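Local coordinates for putative sugar binding protein (Geobacillus stearothermophilus, PDB 6GT9) that binds galactose and probably serves as the glucose-galactose binding protein of a three-component sensing system for galactan use, at residues 152-157 / 183-188; 144-149 / 240-245. All coordinates share one frame; numbering follows the deposited sequence.

Contact 1 of 2, residues 152-157 / 183-188; sequences GKATVA and KGIRIV
Val156 CG2 and Ile185 CG2 meet at 3.8 Å on one face of two parallel strands. Val156 holds CG2 beside its own backbone N, with CG1 anti to that N (chi1 178°), and the branch leans back toward the start of the neighbouring strand. Ile185 sends its other branch elsewhere: CG1 lies 3.6 Å from Gly152 O, and CD1 reaches over the glycine's CA. Ala154, on this same face, offers just a methyl to Ile185 CG1, which suits a place where Leu146 also packs. The pairing is the parallel neighbour pair of a beta-alpha-beta unit whose helix 166-179 shares the cover of this face with helix 135-149, Phe175 resting on Val156 and Ile187. Four backbone bonds hold the strands, among them the short Val156 N to Arg186 O (2.7 Å) and, at the entry, Ala154 N to Gly184 O (3.0 Å). Gly184 lies so near Gly152 O that a CB there would clash, and a water joins Gly152 O to Gly184 N. Beta-branched Thr155 turns to the other face, where its CG2 lies 3.9 Å from Val188 CG1.

Contact 2 of 2, residues 144-149 / 240-245; sequences RALAED and KTYIIG
The last turns of helix 135-149 lie against the mixed sheet of one lobe of the periplasmic binding protein fold, running nearly antiparallel to strand 242-246, with 160° between the short axes. Tyr242 carries most of this packing. CG stands anti to the backbone N (chi1 180°), on a CB that points at the helix, and OH at the far end of the ring lies 2.7 Å from Asp149 OD2. The phenol donates this hydrogen bond; OD2 lies in the plane of the ring at its edge, whereas the hydroxyl stands above the carboxylate plane, 35° out of it. The two side chains cross at about a right angle, and Asp149 CB comes within 3.4 Å of Tyr242 CE1. Asp149 OD1 forms a salt bridge with Arg301, so tyrosine and arginine both hold the carboxylate, which would favour its charged form. On the other side of the ring's long axis, Leu146 CG packs 3.6 Å from Tyr242 CE2, and Leu146 CD1 goes on to Ile244 CG2 at 4.0 Å. Ile244 stretches CD1 to within 3.8 Å of Ala145 CB; the small alanine suits a helix face that Val299 of strand 298-301 also touches. A tyrosine serves well here, since its ring packs against leucine while its hydroxyl meets the acid. A helix laid across a largely parallel sheet, with leucine, isoleucine and alanine between them, is characteristic of the alpha/beta lobes of periplasmic binding proteins.

After the strands and helices that build most of the other sheet, the chain enters helix 135-149, whose end supplies the first half of contact 2, and turns at once into strand 154-160, the first half of contact 1. Helix 166-179 then carries it to strand 185-192, and contact 1 closes this short beta-alpha-beta loop. Contact 2 closes much later, at strand 242-246, so its loop encloses the whole of contact 1. The two meet where Ile185 CD1 packs on Leu146 CD2, and Gly152 N probably bonds to Ala147 O. Both reach the same sheet: contact 1 pairs two of its strands, at the sheet's edge, and contact 2 lays a helix on a third.

Contact 1 of 2, residues 152-157 / 183-188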
# COMPACT_ATOMS: atom_id res chain seq x y z
N GLY A 152 -20.10 12.06 12.02
CA GLY A 152 -20.53 12.68 10.79
C GLY A 152 -20.14 14.12 10.60
O GLY A 152 -20.67 14.77 9.69
N LYS A 153 -19.22 14.65 11.41
CA LYS A 153 -18.85 16.06 11.37
C LYS A 153 -17.33 16.20 11.36
O LYS A 153 -16.67 15.91 12.37
CB LYS A 153 -19.48 16.79 12.56
CG LYS A 153 -21.00 16.68 12.56
CD LYS A 153 -21.61 16.93 13.93
CE LYS A 153 -21.32 15.79 14.91
NZ LYS A 153 -22.07 15.99 16.19
N ALA A 154 -16.77 16.65 10.24
CA ALA A 154 -15.32 16.74 10.11
C ALA A 154 -14.95 17.56 8.90
O ALA A 154 -15.62 17.49 7.86
CB ALA A 154 -14.69 15.34 10.00
N THR A 155 -13.88 18.34 9.04
CA THR A 155 -13.25 19.06 7.94
C THR A 155 -11.97 18.31 7.60
O THR A 155 -10.99 18.37 8.37
CB THR A 155 -12.97 20.52 8.32
OG1 THR A 155 -14.21 21.17 8.65
CG2 THR A 155 -12.31 21.25 7.16
N VAL A 156 -11.97 17.61 6.47
CA VAL A 156 -11.01 16.55 6.19
C VAL A 156 -9.98 17.01 5.18
O VAL A 156 -10.33 17.57 4.14
CB VAL A 156 -11.72 15.28 5.68
CG1 VAL A 156 -10.71 14.20 5.36
CG2 VAL A 156 -12.74 14.80 6.71
N ALA A 157 -8.71 16.72 5.46
CA ALA A 157 -7.66 16.73 4.46
C ALA A 157 -7.13 15.32 4.27
O ALA A 157 -7.09 14.52 5.22
CB ALA A 157 -6.51 17.66 4.86
N LYS A 183 -23.43 14.73 5.29
CA LYS A 183 -23.41 16.12 4.86
C LYS A 183 -22.38 16.94 5.62
O LYS A 183 -21.86 17.93 5.08
CB LYS A 183 -24.80 16.75 5.05
CG LYS A 183 -25.81 16.50 3.93
CD LYS A 183 -27.21 17.04 4.31
CE LYS A 183 -27.28 18.57 4.41
NZ LYS A 183 -26.85 19.15 5.72
N GLY A 184 -22.10 16.58 6.87
CA GLY A 184 -21.19 17.32 7.72
C GLY A 184 -19.73 16.97 7.58
O GLY A 184 -18.89 17.49 8.32
N ILE A 185 -19.38 16.08 6.66
CA ILE A 185 -17.99 15.78 6.35
C ILE A 185 -17.67 16.40 5.00
O ILE A 185 -18.34 16.11 4.00
CB ILE A 185 -17.71 14.27 6.31
CG1 ILE A 185 -17.84 13.69 7.72
CG2 ILE A 185 -16.31 14.02 5.77
CD1 ILE A 185 -17.83 12.20 7.75
N ARG A 186 -16.65 17.25 4.97
CA ARG A 186 -16.19 17.89 3.75
C ARG A 186 -14.70 17.67 3.62
O ARG A 186 -13.95 17.85 4.58
CB ARG A 186 -16.45 19.39 3.74
CG ARG A 186 -17.92 19.74 3.66
CD ARG A 186 -18.31 20.80 4.67
NE ARG A 186 -19.63 21.37 4.42
CZ ARG A 186 -20.70 21.18 5.20
NH1 ARG A 186 -20.62 20.43 6.30
NH2 ARG A 186 -21.86 21.76 4.89
N ILE A 187 -14.28 17.31 2.41
CA ILE A 187 -12.87 17.15 2.07
C ILE A 187 -12.40 18.43 1.41
O ILE A 187 -12.90 18.80 0.34
CB ILE A 187 -12.67 15.95 1.14
CG1 ILE A 187 -13.32 14.70 1.74
CG2 ILE A 187 -11.19 15.77 0.87
CD1 ILE A 187 -13.37 13.54 0.78
N VAL A 188 -11.44 19.10 2.03
CA VAL A 188 -10.99 20.41 1.57
C VAL A 188 -9.61 20.38 0.96
O VAL A 188 -9.14 21.42 0.47
CB VAL A 188 -11.06 21.44 2.71
CG1 VAL A 188 -12.46 21.50 3.28
CG2 VAL A 188 -10.06 21.10 3.78
O HOH W 1 -22.96 14.39 8.55

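Contact 2 of 2, residues 144-149 / 240-245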
# COMPACT_ATOMS: atom_id res chain seq x y z
N ARG A 144 -15.97 4.83 6.64
CA ARG A 144 -16.92 4.48 7.68
C ARG A 144 -16.37 4.81 9.06
O ARG A 144 -17.08 5.38 9.90
CB ARG A 144 -17.26 2.99 7.60
CG ARG A 144 -18.21 2.61 6.47
CD ARG A 144 -19.65 2.97 6.82
NE ARG A 144 -20.60 2.41 5.85
CZ ARG A 144 -21.15 3.13 4.88
NH1 ARG A 144 -20.86 4.42 4.77
NH2 ARG A 144 -22.00 2.56 4.04
N ALA A 145 -15.10 4.49 9.29
CA ALA A 145 -14.51 4.69 10.61
C ALA A 145 -14.46 6.16 10.98
O ALA A 145 -14.82 6.55 12.10
CB ALA A 145 -13.10 4.08 10.64
N LEU A 146 -14.00 7.01 10.05
CA LEU A 146 -13.93 8.44 10.35
C LEU A 146 -15.32 9.01 10.61
O LEU A 146 -15.50 9.85 11.51
CB LEU A 146 -13.24 9.17 9.19
CG LEU A 146 -13.05 10.69 9.31
CD1 LEU A 146 -11.74 11.13 8.63
CD2 LEU A 146 -14.23 11.47 8.73
N ALA A 147 -16.32 8.56 9.85
CA ALA A 147 -17.69 9.04 10.04
C ALA A 147 -18.24 8.62 11.39
O ALA A 147 -18.94 9.39 12.05
CB ALA A 147 -18.59 8.54 8.91
N GLU A 148 -17.93 7.39 11.82
CA GLU A 148 -18.35 6.92 13.14
C GLU A 148 -17.69 7.71 14.25
O GLU A 148 -18.36 8.21 15.16
CB GLU A 148 -18.04 5.43 13.30
CG GLU A 148 -19.01 4.49 12.59
CD GLU A 148 -18.83 3.04 13.03
OE1 GLU A 148 -18.43 2.20 12.20
OE2 GLU A 148 -19.09 2.75 14.23
N ASP A 149 -16.36 7.82 14.21
CA ASP A 149 -15.63 8.44 15.31
C ASP A 149 -15.90 9.94 15.42
O ASP A 149 -15.84 10.49 16.52
CB ASP A 149 -14.12 8.20 15.16
CG ASP A 149 -13.76 6.72 15.10
OD1 ASP A 149 -14.62 5.87 15.41
OD2 ASP A 149 -12.60 6.41 14.75
N LYS A 240 -8.23 19.03 19.57
CA LYS A 240 -7.66 17.90 18.87
C LYS A 240 -7.98 17.73 17.38
O LYS A 240 -8.90 18.29 16.84
CB LYS A 240 -7.83 16.62 19.70
CG LYS A 240 -6.63 15.66 19.64
CD LYS A 240 -6.61 14.75 20.85
CE LYS A 240 -6.08 13.37 20.51
NZ LYS A 240 -6.68 12.32 21.39
N THR A 241 -7.13 16.95 16.72
CA THR A 241 -7.21 16.68 15.30
C THR A 241 -7.36 15.19 15.15
O THR A 241 -6.64 14.48 15.74
CB THR A 241 -5.88 17.09 14.67
OG1 THR A 241 -5.71 18.48 14.82
CG2 THR A 241 -5.82 16.75 13.22
N TYR A 242 -8.31 14.76 14.34
CA TYR A 242 -8.57 13.34 14.10
C TYR A 242 -7.66 12.85 12.98
O TYR A 242 -7.64 13.43 11.89
CB TYR A 242 -10.04 13.12 13.75
CG TYR A 242 -10.41 11.67 13.47
CD1 TYR A 242 -10.81 10.82 14.50
CD2 TYR A 242 -10.35 11.15 12.18
CE1 TYR A 242 -11.15 9.49 14.25
CE2 TYR A 242 -10.69 9.82 11.92
CZ TYR A 242 -11.08 9.00 12.95
OH TYR A 242 -11.43 7.68 12.69
N ILE A 243 -6.93 11.77 13.24
CA ILE A 243 -6.03 11.19 12.24
C ILE A 243 -6.40 9.73 12.05
O ILE A 243 -6.34 8.95 13.00
CB ILE A 243 -4.56 11.31 12.63
CG1 ILE A 243 -4.18 12.76 12.89
CG2 ILE A 243 -3.67 10.74 11.53
CD1 ILE A 243 -2.75 12.91 13.37
N ILE A 244 -6.73 9.35 10.81
CA ILE A 244 -6.82 7.94 10.45
C ILE A 244 -5.81 7.68 9.34
O ILE A 244 -5.77 8.42 8.34
CB ILE A 244 -8.25 7.52 10.06
CG1 ILE A 244 -8.29 6.01 9.71
CG2 ILE A 244 -8.80 8.39 8.95
CD1 ILE A 244 -9.69 5.37 9.70
N GLY A 245 -4.95 6.69 9.54
CA GLY A 245 -3.92 6.36 8.56
C GLY A 245 -3.96 4.91 8.13
O GLY A 245 -4.93 4.21 8.41